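Local atomic coordinates of discoidin-2 (Dictyostelium discoideum, PDB entry 2VM9), a protein that binds galactose and N-acetylgalactosamine as a homotrimeric, calcium-containing lectin and may take part in spore coat formation. Residues Leu18-Asp23 with Glu50-Ser55; Ser55-Asn60 with Asn142-Leu147; Gln61-Gly66 with Leu147-Tyr152. One frame throughout, in Å; residues are numbered along the deposited sequence.

Contact 1: residues Leu18-Asp23 with Glu50-Ser55; sequences LRSSTD and ESWSSS
W52 pushes the N-H edge of its indole into the turn at T22-D23, where two acceptors share one proton. Its CG is anti to the backbone N (chi1 161°). The backbone T22 O sits 2.9 Å from W52 NE1, close to the ring plane, with an N-H...O angle of 141°. D23 OD1 is also near that plane at the same edge, but its bond to W52 NE1 is weak. The D23 and W52 side chains cross at about a right angle, the carboxylate turned 69° against the indole. From above the carboxylate plane, S20 OG donates to D23 OD1 at 2.6 Å, a second hold on this oxygen, while S20 CB packs obliquely on the indole, 3.3 Å from W52 NE1. Further along, T22 OG1 accepts from S55 N at 2.8 Å and also bonds to Q61 OE1. D23 OD2 forms a salt bridge with K31 of the second subunit, and S55 OG bonds to D47 of that subunit, a calcium ligand there. Strand 17-20 is an outermost strand of one sheet of the beta-sandwich, beside 63-67, and strand 52-53 pairs antiparallel with 146-153 in the other, so the contact ties the two sheets together.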
ATOM      1  N   LEU A  18     -15.352   5.113   5.697  1.00  6.51           N
ATOM      2  CA  LEU A  18     -16.681   4.559   6.060  1.00  6.60           C
ATOM      3  C   LEU A  18     -17.739   5.085   5.103  1.00  6.66           C
ATOM      4  O   LEU A  18     -17.721   6.267   4.711  1.00  6.86           O
ATOM      5  CB  LEU A  18     -17.070   4.954   7.495  1.00  6.86           C
ATOM      6  CG  LEU A  18     -16.222   4.426   8.661  1.00 11.80           C
ATOM      7  CD1 LEU A  18     -16.963   4.679   9.982  1.00 12.62           C
ATOM      8  CD2 LEU A  18     -15.950   2.957   8.473  1.00 11.07           C
ATOM      9  N   ARG A  19     -18.676   4.219   4.754  1.00  5.90           N
ATOM     10  CA  ARG A  19     -19.811   4.612   3.935  1.00  6.53           C
ATOM     11  C   ARG A  19     -21.066   3.940   4.463  1.00  6.17           C
ATOM     12  O   ARG A  19     -21.191   2.711   4.404  1.00  7.20           O
ATOM     13  CB  ARG A  19     -19.597   4.165   2.491  1.00  6.76           C
ATOM     14  CG  ARG A  19     -20.773   4.590   1.588  1.00  8.38           C
ATOM     15  CD  ARG A  19     -20.500   4.246   0.135  1.00 11.78           C
ATOM     16  NE  ARG A  19     -20.572   2.807  -0.132  1.00 11.38           N
ATOM     17  CZ  ARG A  19     -21.695   2.112  -0.341  1.00 11.32           C
ATOM     18  NH1 ARG A  19     -22.878   2.695  -0.262  1.00 10.48           N
ATOM     19  NH2 ARG A  19     -21.630   0.808  -0.611  1.00 10.41           N
ATOM     20  N   SER A  20     -22.015   4.729   4.936  1.00  6.67           N
ATOM     21  CA  SER A  20     -23.305   4.162   5.350  1.00  5.70           C
ATOM     22  C   SER A  20     -24.287   4.041   4.172  1.00  6.26           C
ATOM     23  O   SER A  20     -24.177   4.739   3.141  1.00  5.67           O
ATOM     24  CB  SER A  20     -23.945   5.036   6.448  1.00  5.79           C
ATOM     25  OG  SER A  20     -24.078   6.377   5.959  1.00  5.87           O
ATOM     26  N   SER A  21     -25.286   3.179   4.366  1.00  5.88           N
ATOM     27  CA  SER A  21     -26.380   3.000   3.427  1.00  5.51           C
ATOM     28  C   SER A  21     -27.211   4.310   3.396  1.00  6.33           C
ATOM     29  O   SER A  21     -27.414   4.906   2.335  1.00  5.98           O
ATOM     30  CB  SER A  21     -27.233   1.820   3.894  1.00  5.73           C
ATOM     31  OG  SER A  21     -27.477   1.939   5.273  1.00  5.45           O
ATOM     32  N   THR A  22     -27.701   4.736   4.567  1.00  5.39           N
ATOM     33  CA  THR A  22     -28.433   6.004   4.705  1.00  4.91           C
ATOM     34  C   THR A  22     -28.066   6.581   6.077  1.00  5.27           C
ATOM     35  O   THR A  22     -27.581   5.835   6.964  1.00  4.66           O
ATOM     36  CB  THR A  22     -29.986   5.826   4.623  1.00  4.94           C
ATOM     37  OG1 THR A  22     -30.455   5.062   5.756  1.00  5.16           O
ATOM     38  CG2 THR A  22     -30.405   5.126   3.297  1.00  6.30           C
ATOM     39  N   ASP A  23     -28.314   7.884   6.230  1.00  5.34           N
ATOM     40  CA  ASP A  23     -28.060   8.627   7.484  1.00  4.88           C
ATOM     41  C   ASP A  23     -29.348   9.367   7.808  1.00  5.42           C
ATOM     42  O   ASP A  23     -29.929  10.011   6.931  1.00  4.78           O
ATOM     43  CB  ASP A  23     -26.998   9.709   7.279  1.00  4.58           C
ATOM     44  CG  ASP A  23     -25.597   9.157   7.131  1.00  5.69           C
ATOM     45  OD1 ASP A  23     -25.338   7.992   7.546  1.00  5.12           O
ATOM     46  OD2 ASP A  23     -24.742   9.931   6.620  1.00  5.72           O
ATOM     47  N   GLU A  50     -24.633  10.579  19.286  1.00  5.06           N
ATOM     48  CA  GLU A  50     -23.478   9.778  19.684  1.00  4.49           C
ATOM     49  C   GLU A  50     -23.632   8.373  19.083  1.00  4.30           C
ATOM     50  O   GLU A  50     -23.782   7.355  19.795  1.00  4.65           O
ATOM     51  CB  GLU A  50     -23.377   9.767  21.210  1.00  5.65           C
ATOM     52  CG  GLU A  50     -23.057  11.184  21.735  1.00  5.38           C
ATOM     53  CD  GLU A  50     -23.029  11.269  23.250  1.00  7.68           C
ATOM     54  OE1 GLU A  50     -23.631  10.407  23.897  1.00  8.44           O
ATOM     55  OE2 GLU A  50     -22.409  12.205  23.770  1.00  6.13           O
ATOM     56  N   SER A  51     -23.666   8.332  17.752  1.00  4.65           N
ATOM     57  CA  SER A  51     -23.883   7.106  16.981  1.00  4.92           C
ATOM     58  C   SER A  51     -23.925   7.488  15.501  1.00  4.99           C
ATOM     59  O   SER A  51     -24.200   8.638  15.150  1.00  5.18           O
ATOM     60  CB  SER A  51     -25.252   6.444  17.310  1.00  5.70           C
ATOM     61  OG  SER A  51     -26.352   7.337  16.970  1.00  6.61           O
ATOM     62  N   TRP A  52     -23.708   6.507  14.635  1.00  3.80           N
ATOM     63  CA  TRP A  52     -24.326   6.601  13.304  1.00  3.93           C
ATOM     64  C   TRP A  52     -25.791   6.196  13.513  1.00  4.56           C
ATOM     65  O   TRP A  52     -26.071   5.223  14.238  1.00  5.40           O
ATOM     66  CB  TRP A  52     -23.688   5.602  12.343  1.00  4.63           C
ATOM     67  CG  TRP A  52     -24.554   5.335  11.128  1.00  4.22           C
ATOM     68  CD1 TRP A  52     -24.909   6.243  10.159  1.00  5.74           C
ATOM     69  CD2 TRP A  52     -25.146   4.087  10.749  1.00  4.60           C
ATOM     70  NE1 TRP A  52     -25.686   5.632   9.205  1.00  4.29           N
ATOM     71  CE2 TRP A  52     -25.862   4.314   9.537  1.00  4.98           C
ATOM     72  CE3 TRP A  52     -25.153   2.803  11.313  1.00  5.67           C
ATOM     73  CZ2 TRP A  52     -26.561   3.296   8.866  1.00  4.74           C
ATOM     74  CZ3 TRP A  52     -25.872   1.778  10.647  1.00  6.00           C
ATOM     75  CH2 TRP A  52     -26.552   2.034   9.440  1.00  6.69           C
ATOM     76  N   SER A  53     -26.721   6.902  12.869  1.00  3.85           N
ATOM     77  CA  SER A  53     -28.129   6.438  12.863  1.00  4.39           C
ATOM     78  C   SER A  53     -28.634   6.444  11.418  1.00  4.23           C
ATOM     79  O   SER A  53     -28.503   7.477  10.724  1.00  4.89           O
ATOM     80  CB  SER A  53     -29.015   7.351  13.721  1.00  4.25           C
ATOM     81  OG  SER A  53     -28.572   7.399  15.075  1.00  4.72           O
ATOM     82  N   SER A  54     -29.234   5.332  10.977  1.00  4.70           N
ATOM     83  CA  SER A  54     -29.711   5.239   9.596  1.00  4.93           C
ATOM     84  C   SER A  54     -30.894   6.193   9.369  1.00  4.94           C
ATOM     85  O   SER A  54     -31.468   6.735  10.312  1.00  4.55           O
ATOM     86  CB  SER A  54     -30.128   3.798   9.252  1.00  4.53           C
ATOM     87  OG  SER A  54     -31.351   3.502   9.888  1.00  6.38           O
ATOM     88  N   SER A  55     -31.267   6.380   8.106  1.00  5.69           N
ATOM     89  CA  SER A  55     -32.520   7.070   7.821  1.00  5.97           C
ATOM     90  C   SER A  55     -33.696   6.089   7.693  1.00  6.32           C
ATOM     91  O   SER A  55     -34.750   6.257   8.322  1.00  7.05           O
ATOM     92  CB  SER A  55     -32.421   7.939   6.568  1.00  6.21           C
ATOM     93  OG  SER A  55     -33.669   8.618   6.396  1.00  6.97           O
TER

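Contact 2: residues Ser55-Asn60 with Asn142-Leu147; sequences SVLDKN and NNHISL
D58 OD1 is gripped twice, while the backbone oxygen of the same residue packs against I145. N60 N reaches D58 OD1 at 3.0 Å, closing an Asx turn, and Q61 NE2 bonds to the same oxygen. The other carboxylate oxygen, D58 OD2, takes N60 ND2 at 3.1 Å. Both N60 donors stand well above the carboxylate plane, and together they tie the D58 side chain back onto its own loop. Across to 142-147 the contact is van der Waals packing, chiefly by L57. Its CG is anti to the carbonyl carbon (chi1 -66°), and beyond it the CD2 branch lies over one face of the H144 imidazole. This is a CH-pi contact: L57 CD2 is 3.6 Å from the centroid of the H144 ring and only 3° off its normal, so the methyl sits almost exactly above the centre. The bond from H144 NE2 to S54 O restrains the rotation of that ring. L57 CD2 also comes within 3.4 Å of I145 N and touches I145 CG1 at 3.9 Å. I145 points toward the loop, and its CD1 reaches D58 O at 3.3 Å. The loop runs from strand 52-53 to strand 63-67 and lies against the turn between strands 133-142 and 146-153, where I145 also meets P138, V88 and W52.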
ATOM      1  N   SER A  55     -31.267   6.380   8.106  1.00  5.69           N
ATOM      2  CA  SER A  55     -32.520   7.070   7.821  1.00  5.97           C
ATOM      3  C   SER A  55     -33.696   6.089   7.693  1.00  6.32           C
ATOM      4  O   SER A  55     -34.750   6.257   8.322  1.00  7.05           O
ATOM      5  CB  SER A  55     -32.421   7.939   6.568  1.00  6.21           C
ATOM      6  OG  SER A  55     -33.669   8.618   6.396  1.00  6.97           O
ATOM      7  N   VAL A  56     -33.488   5.060   6.885  1.00  6.14           N
ATOM      8  CA  VAL A  56     -34.467   3.990   6.648  1.00  6.16           C
ATOM      9  C   VAL A  56     -34.287   2.907   7.699  1.00  6.07           C
ATOM     10  O   VAL A  56     -33.167   2.545   8.037  1.00  6.22           O
ATOM     11  CB  VAL A  56     -34.232   3.410   5.240  1.00  6.50           C
ATOM     12  CG1 VAL A  56     -35.116   2.160   5.007  1.00  7.40           C
ATOM     13  CG2 VAL A  56     -34.510   4.506   4.206  1.00  8.36           C
ATOM     14  N   LEU A  57     -35.406   2.413   8.225  1.00  5.54           N
ATOM     15  CA  LEU A  57     -35.372   1.319   9.179  1.00  5.60           C
ATOM     16  C   LEU A  57     -35.862   0.082   8.454  1.00  5.84           C
ATOM     17  O   LEU A  57     -37.046  -0.045   8.130  1.00  6.67           O
ATOM     18  CB  LEU A  57     -36.263   1.609  10.393  1.00  5.20           C
ATOM     19  CG  LEU A  57     -35.805   2.767  11.283  1.00  4.37           C
ATOM     20  CD1 LEU A  57     -36.890   3.018  12.366  1.00  5.18           C
ATOM     21  CD2 LEU A  57     -34.413   2.532  11.909  1.00  5.25           C
ATOM     22  N   ASP A  58     -34.920  -0.781   8.134  1.00  5.93           N
ATOM     23  CA  ASP A  58     -35.228  -2.079   7.530  1.00  6.84           C
ATOM     24  C   ASP A  58     -34.021  -2.983   7.757  1.00  6.68           C
ATOM     25  O   ASP A  58     -33.132  -2.610   8.520  1.00  7.31           O
ATOM     26  CB  ASP A  58     -35.620  -1.942   6.037  1.00  7.30           C
ATOM     27  CG  ASP A  58     -34.478  -1.458   5.130  1.00  8.41           C
ATOM     28  OD1 ASP A  58     -33.319  -1.283   5.575  1.00  6.89           O
ATOM     29  OD2 ASP A  58     -34.785  -1.231   3.932  1.00  9.48           O
ATOM     30  N   LYS A  59     -33.989  -4.144   7.091  1.00  6.67           N
ATOM     31  CA  LYS A  59     -32.874  -5.094   7.284  1.00  7.36           C
ATOM     32  C   LYS A  59     -31.761  -4.950   6.249  1.00  7.42           C
ATOM     33  O   LYS A  59     -30.864  -5.815   6.161  1.00  8.70           O
ATOM     34  CB  LYS A  59     -33.409  -6.529   7.269  1.00  7.97           C
ATOM     35  CG  LYS A  59     -34.376  -6.791   8.374  1.00  9.05           C
ATOM     36  CD  LYS A  59     -34.914  -8.219   8.300  1.00 13.46           C
ATOM     37  CE  LYS A  59     -36.141  -8.300   7.353  1.00 17.68           C
ATOM     38  NZ  LYS A  59     -36.526  -9.721   7.190  1.00 24.06           N
ATOM     39  N   ASN A  60     -31.781  -3.825   5.528  1.00  7.07           N
ATOM     40  CA  ASN A  60     -30.869  -3.560   4.402  1.00  7.48           C
ATOM     41  C   ASN A  60     -29.843  -2.448   4.646  1.00  6.55           C
ATOM     42  O   ASN A  60     -29.154  -2.022   3.703  1.00  6.58           O
ATOM     43  CB  ASN A  60     -31.728  -3.170   3.195  1.00  8.41           C
ATOM     44  CG  ASN A  60     -32.705  -4.267   2.840  1.00 10.43           C
ATOM     45  OD1 ASN A  60     -32.314  -5.430   2.749  1.00 13.07           O
ATOM     46  ND2 ASN A  60     -33.975  -3.911   2.690  1.00 11.31           N
ATOM     47  N   ASN A 142     -33.300  -1.914  18.673  1.00  4.86           N
ATOM     48  CA  ASN A 142     -34.201  -1.304  19.645  1.00  6.22           C
ATOM     49  C   ASN A 142     -34.365   0.139  19.240  1.00  5.14           C
ATOM     50  O   ASN A 142     -33.393   0.900  19.269  1.00  5.37           O
ATOM     51  CB  ASN A 142     -33.639  -1.353  21.076  1.00  6.92           C
ATOM     52  CG  ASN A 142     -34.533  -0.594  22.040  1.00 12.27           C
ATOM     53  OD1 ASN A 142     -34.026   0.140  22.818  1.00 13.43           O
ATOM     54  ND2 ASN A 142     -35.771  -0.852  22.070  1.00 17.46           N
ATOM     55  N   ASN A 143     -35.594   0.496  18.867  1.00  4.60           N
ATOM     56  CA  ASN A 143     -35.989   1.869  18.516  1.00  4.26           C
ATOM     57  C   ASN A 143     -35.466   2.440  17.194  1.00  5.20           C
ATOM     58  O   ASN A 143     -36.219   3.044  16.442  1.00  6.03           O
ATOM     59  CB  ASN A 143     -35.700   2.847  19.670  1.00  4.17           C
ATOM     60  CG  ASN A 143     -36.731   2.687  20.792  1.00  6.16           C
ATOM     61  OD1 ASN A 143     -37.862   2.327  20.504  1.00  6.26           O
ATOM     62  ND2 ASN A 143     -36.349   2.943  22.041  1.00  6.57           N
ATOM     63  N   HIS A 144     -34.179   2.270  16.934  1.00  4.77           N
ATOM     64  CA  HIS A 144     -33.597   2.781  15.681  1.00  4.33           C
ATOM     65  C   HIS A 144     -32.300   2.062  15.402  1.00  4.73           C
ATOM     66  O   HIS A 144     -31.653   1.595  16.327  1.00  5.05           O
ATOM     67  CB  HIS A 144     -33.306   4.286  15.813  1.00  4.48           C
ATOM     68  CG  HIS A 144     -33.274   4.998  14.496  1.00  5.40           C
ATOM     69  ND1 HIS A 144     -34.392   5.588  13.947  1.00  4.38           N
ATOM     70  CD2 HIS A 144     -32.273   5.179  13.607  1.00  5.39           C
ATOM     71  CE1 HIS A 144     -34.075   6.133  12.786  1.00  5.53           C
ATOM     72  NE2 HIS A 144     -32.796   5.883  12.549  1.00  5.94           N
ATOM     73  N   ILE A 145     -31.909   2.005  14.130  1.00  4.02           N
ATOM     74  CA  ILE A 145     -30.615   1.458  13.763  1.00  4.31           C
ATOM     75  C   ILE A 145     -29.591   2.564  14.078  1.00  4.55           C
ATOM     76  O   ILE A 145     -29.381   3.479  13.290  1.00  4.61           O
ATOM     77  CB  ILE A 145     -30.575   1.062  12.293  1.00  3.85           C
ATOM     78  CG1 ILE A 145     -31.581  -0.075  12.042  1.00  5.64           C
ATOM     79  CG2 ILE A 145     -29.141   0.652  11.889  1.00  4.11           C
ATOM     80  CD1 ILE A 145     -31.824  -0.365  10.538  1.00  4.79           C
ATOM     81  N   SER A 146     -29.001   2.459  15.261  1.00  3.99           N
ATOM     82  CA  SER A 146     -28.019   3.417  15.743  1.00  3.95           C
ATOM     83  C   SER A 146     -26.913   2.613  16.409  1.00  4.58           C
ATOM     84  O   SER A 146     -27.173   1.707  17.216  1.00  4.37           O
ATOM     85  CB  SER A 146     -28.643   4.402  16.761  1.00  4.52           C
ATOM     86  OG  SER A 146     -29.718   5.148  16.186  1.00  5.63           O
ATOM     87  N   LEU A 147     -25.659   2.935  16.082  1.00  3.63           N
ATOM     88  CA  LEU A 147     -24.577   2.180  16.693  1.00  4.23           C
ATOM     89  C   LEU A 147     -23.287   2.973  16.705  1.00  4.57           C
ATOM     90  O   LEU A 147     -23.116   3.957  15.947  1.00  4.76           O
ATOM     91  CB  LEU A 147     -24.348   0.826  16.000  1.00  4.95           C
ATOM     92  CG  LEU A 147     -23.795   0.915  14.560  1.00  5.43           C
ATOM     93  CD1 LEU A 147     -22.272   1.002  14.533  1.00  5.93           C
ATOM     94  CD2 LEU A 147     -24.256  -0.258  13.716  1.00  9.58           C
TER

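Contact 3: residues Gln61-Gly66 with Leu147-Tyr152; sequences QFIVAG and LRWELY
I63 and A65, which pack on L147, W149 and L151, are part of the interior of a discoidin-type (F5/8 type C) beta-sandwich. Strands 63-66 and 147-152 belong to opposing sheets: their axes stay 10.3 Å apart at closest approach and run 30° from parallel, so side chains alone bridge them. I63 is the first residue of 61-66 to touch the other strand, and it points toward it. Its CG1 is anti to the carbonyl carbon (chi1 -53°); both branches touch the indole, and CD1 alone goes on to L147. CG2 meets the six-membered part of the indole obliquely, 3.7 Å from W149 CZ2. The CD1 end passes W149 NE1 at 3.9 Å and reaches L147 CD1 at 4.4 Å, the loosest of the pairs. The I63 and W149 side chains slide past each other in opposite directions. V64 points away from 147-152; its side chain packs on R19 of strand 17-20 and on A14 of the second subunit. A65 returns to the interior, where L18, I134 and I136 lie round the same group of side chains. A65 CB meets both neighbours on its inner side, 4.0 Å from W149 CH2 and 3.7 Å from L151 CD1.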
ATOM      1  N   GLN A  61     -29.781  -1.939   5.875  1.00  5.25           N
ATOM      2  CA  GLN A  61     -28.852  -0.838   6.183  1.00  5.37           C
ATOM      3  C   GLN A  61     -27.474  -1.411   6.505  1.00  5.19           C
ATOM      4  O   GLN A  61     -27.344  -2.587   6.827  1.00  4.68           O
ATOM      5  CB  GLN A  61     -29.366  -0.021   7.379  1.00  4.15           C
ATOM      6  CG  GLN A  61     -30.786   0.515   7.127  1.00  4.12           C
ATOM      7  CD  GLN A  61     -30.842   1.340   5.857  1.00  4.58           C
ATOM      8  OE1 GLN A  61     -30.122   2.348   5.708  1.00  5.10           O
ATOM      9  NE2 GLN A  61     -31.674   0.906   4.911  1.00  7.19           N
ATOM     10  N   PHE A  62     -26.443  -0.576   6.417  1.00  4.96           N
ATOM     11  CA  PHE A  62     -25.081  -1.059   6.658  1.00  4.95           C
ATOM     12  C   PHE A  62     -24.141   0.103   6.806  1.00  5.49           C
ATOM     13  O   PHE A  62     -24.471   1.216   6.404  1.00  5.54           O
ATOM     14  CB  PHE A  62     -24.572  -1.941   5.472  1.00  5.37           C
ATOM     15  CG  PHE A  62     -24.692  -1.258   4.112  1.00  4.40           C
ATOM     16  CD1 PHE A  62     -23.747  -0.316   3.713  1.00  5.73           C
ATOM     17  CD2 PHE A  62     -25.730  -1.592   3.248  1.00  4.90           C
ATOM     18  CE1 PHE A  62     -23.866   0.342   2.456  1.00  7.01           C
ATOM     19  CE2 PHE A  62     -25.871  -0.970   1.994  1.00  6.60           C
ATOM     20  CZ  PHE A  62     -24.936   0.026   1.605  1.00  7.43           C
ATOM     21  N   ILE A  63     -22.954  -0.183   7.337  1.00  4.62           N
ATOM     22  CA  ILE A  63     -21.793   0.677   7.090  1.00  5.07           C
ATOM     23  C   ILE A  63     -20.726  -0.218   6.480  1.00  5.17           C
ATOM     24  O   ILE A  63     -20.448  -1.307   7.002  1.00  4.95           O
ATOM     25  CB  ILE A  63     -21.215   1.331   8.365  1.00  4.59           C
ATOM     26  CG1 ILE A  63     -22.289   2.072   9.173  1.00  5.32           C
ATOM     27  CG2 ILE A  63     -20.034   2.287   7.992  1.00  5.81           C
ATOM     28  CD1 ILE A  63     -21.760   2.572  10.508  1.00  5.82           C
ATOM     29  N   VAL A  64     -20.145   0.247   5.382  1.00  5.90           N
ATOM     30  CA  VAL A  64     -18.981  -0.386   4.769  1.00  6.00           C
ATOM     31  C   VAL A  64     -17.750   0.358   5.254  1.00  6.31           C
ATOM     32  O   VAL A  64     -17.747   1.593   5.271  1.00  6.09           O
ATOM     33  CB  VAL A  64     -19.003  -0.277   3.227  1.00  6.89           C
ATOM     34  CG1 VAL A  64     -17.785  -1.004   2.637  1.00  8.50           C
ATOM     35  CG2 VAL A  64     -20.300  -0.823   2.670  1.00  9.35           C
ATOM     36  N   ALA A  65     -16.733  -0.401   5.662  1.00  5.43           N
ATOM     37  CA  ALA A  65     -15.424   0.140   6.046  1.00  6.23           C
ATOM     38  C   ALA A  65     -14.394  -0.420   5.086  1.00  7.33           C
ATOM     39  O   ALA A  65     -14.348  -1.643   4.873  1.00  8.02           O
ATOM     40  CB  ALA A  65     -15.109  -0.253   7.456  1.00  5.71           C
ATOM     41  N   GLY A  66     -13.584   0.447   4.482  1.00  6.73           N
ATOM     42  CA  GLY A  66     -12.667  -0.052   3.476  1.00  7.06           C
ATOM     43  C   GLY A  66     -11.355   0.696   3.392  1.00  7.34           C
ATOM     44  O   GLY A  66     -11.238   1.852   3.847  1.00  6.52           O
ATOM     45  N   LEU A 147     -25.659   2.935  16.082  1.00  3.63           N
ATOM     46  CA  LEU A 147     -24.577   2.180  16.693  1.00  4.23           C
ATOM     47  C   LEU A 147     -23.287   2.973  16.705  1.00  4.57           C
ATOM     48  O   LEU A 147     -23.116   3.957  15.947  1.00  4.76           O
ATOM     49  CB  LEU A 147     -24.348   0.826  16.000  1.00  4.95           C
ATOM     50  CG  LEU A 147     -23.795   0.915  14.560  1.00  5.43           C
ATOM     51  CD1 LEU A 147     -22.272   1.002  14.533  1.00  5.93           C
ATOM     52  CD2 LEU A 147     -24.256  -0.258  13.716  1.00  9.58           C
ATOM     53  N   ARG A 148     -22.390   2.529  17.580  1.00  4.18           N
ATOM     54  CA  ARG A 148     -20.993   2.917  17.548  1.00  4.23           C
ATOM     55  C   ARG A 148     -20.202   1.612  17.474  1.00  4.69           C
ATOM     56  O   ARG A 148     -20.706   0.567  17.864  1.00  4.75           O
ATOM     57  CB  ARG A 148     -20.601   3.714  18.793  1.00  3.69           C
ATOM     58  CG  ARG A 148     -21.247   5.104  18.834  1.00  3.79           C
ATOM     59  CD  ARG A 148     -21.011   5.779  20.211  1.00  5.30           C
ATOM     60  NE  ARG A 148     -21.860   5.126  21.219  1.00  5.24           N
ATOM     61  CZ  ARG A 148     -21.772   5.337  22.532  1.00  7.38           C
ATOM     62  NH1 ARG A 148     -20.860   6.197  23.019  1.00  6.20           N
ATOM     63  NH2 ARG A 148     -22.568   4.667  23.372  1.00  6.08           N
ATOM     64  N   TRP A 149     -18.981   1.673  16.938  1.00  4.96           N
ATOM     65  CA  TRP A 149     -18.230   0.453  16.686  1.00  4.86           C
ATOM     66  C   TRP A 149     -16.755   0.728  16.484  1.00  6.16           C
ATOM     67  O   TRP A 149     -16.337   1.886  16.299  1.00  5.78           O
ATOM     68  CB  TRP A 149     -18.792  -0.315  15.473  1.00  4.51           C
ATOM     69  CG  TRP A 149     -18.636   0.378  14.145  1.00  5.53           C
ATOM     70  CD1 TRP A 149     -18.692   1.734  13.880  1.00  5.11           C
ATOM     71  CD2 TRP A 149     -18.408  -0.266  12.892  1.00  7.25           C
ATOM     72  NE1 TRP A 149     -18.500   1.951  12.516  1.00  6.01           N
ATOM     73  CE2 TRP A 149     -18.358   0.739  11.897  1.00  6.37           C
ATOM     74  CE3 TRP A 149     -18.270  -1.607  12.506  1.00  5.03           C
ATOM     75  CZ2 TRP A 149     -18.135   0.440  10.542  1.00  6.96           C
ATOM     76  CZ3 TRP A 149     -18.066  -1.903  11.178  1.00  6.53           C
ATOM     77  CH2 TRP A 149     -18.010  -0.878  10.201  1.00  6.46           C
ATOM     78  N   GLU A 150     -15.987  -0.356  16.533  1.00  5.75           N
ATOM     79  CA  GLU A 150     -14.583  -0.317  16.203  1.00  5.50           C
ATOM     80  C   GLU A 150     -14.223  -1.652  15.575  1.00  5.97           C
ATOM     81  O   GLU A 150     -14.858  -2.691  15.842  1.00  6.16           O
ATOM     82  CB  GLU A 150     -13.742  -0.037  17.450  1.00  5.85           C
ATOM     83  CG  GLU A 150     -12.206   0.038  17.211  1.00  6.91           C
ATOM     84  CD  GLU A 150     -11.821   1.098  16.169  1.00  6.26           C
ATOM     85  OE1 GLU A 150     -11.318   2.162  16.573  1.00  8.13           O
ATOM     86  OE2 GLU A 150     -12.001   0.852  14.957  1.00  5.43           O
ATOM     87  N   LEU A 151     -13.230  -1.606  14.695  1.00  5.23           N
ATOM     88  CA  LEU A 151     -12.731  -2.793  14.022  1.00  5.68           C
ATOM     89  C   LEU A 151     -11.288  -2.909  14.403  1.00  6.71           C
ATOM     90  O   LEU A 151     -10.550  -1.923  14.281  1.00  6.65           O
ATOM     91  CB  LEU A 151     -12.832  -2.578  12.506  1.00  5.81           C
ATOM     92  CG  LEU A 151     -14.240  -2.733  11.924  1.00  6.78           C
ATOM     93  CD1 LEU A 151     -14.301  -2.120  10.545  1.00  7.40           C
ATOM     94  CD2 LEU A 151     -14.676  -4.242  11.911  1.00  9.80           C
ATOM     95  N   TYR A 152     -10.880  -4.112  14.831  1.00  7.20           N
ATOM     96  CA  TYR A 152      -9.511  -4.362  15.323  1.00  6.88           C
ATOM     97  C   TYR A 152      -8.775  -5.247  14.327  1.00  7.60           C
ATOM     98  O   TYR A 152      -9.315  -6.258  13.884  1.00  7.40           O
ATOM     99  CB  TYR A 152      -9.517  -5.018  16.704  1.00  7.07           C
ATOM    100  CG  TYR A 152     -10.188  -4.132  17.701  1.00  6.80           C
ATOM    101  CD1 TYR A 152      -9.463  -3.143  18.364  1.00  7.40           C
ATOM    102  CD2 TYR A 152     -11.561  -4.248  17.937  1.00  7.14           C
ATOM    103  CE1 TYR A 152     -10.063  -2.288  19.246  1.00  7.99           C
ATOM    104  CE2 TYR A 152     -12.197  -3.389  18.839  1.00  5.72           C
ATOM    105  CZ  TYR A 152     -11.432  -2.430  19.504  1.00  6.40           C
ATOM    106  OH  TYR A 152     -11.990  -1.561  20.372  1.00  7.17           O
TER

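Contacts 1 and 3 are buried and both bridge the two sheets of the sandwich, contact 3 by purely apolar packing in the interior and contact 1 by polar bonds where the strands give way to turns. Contact 2 is a surface contact, largely one leucine laid on a histidine and an isoleucine. Strand 146-153 serves both contacts 2 and 3, with L147 common to them, while S55 is common to contacts 1 and 2. Q61, at the start of 61-66, touches both other contacts: its OE1 bonds to S21 OG and its CG packs on I145. Near the same end, S53 OG bonds to S146 OG, linking contact 1 to contact 2.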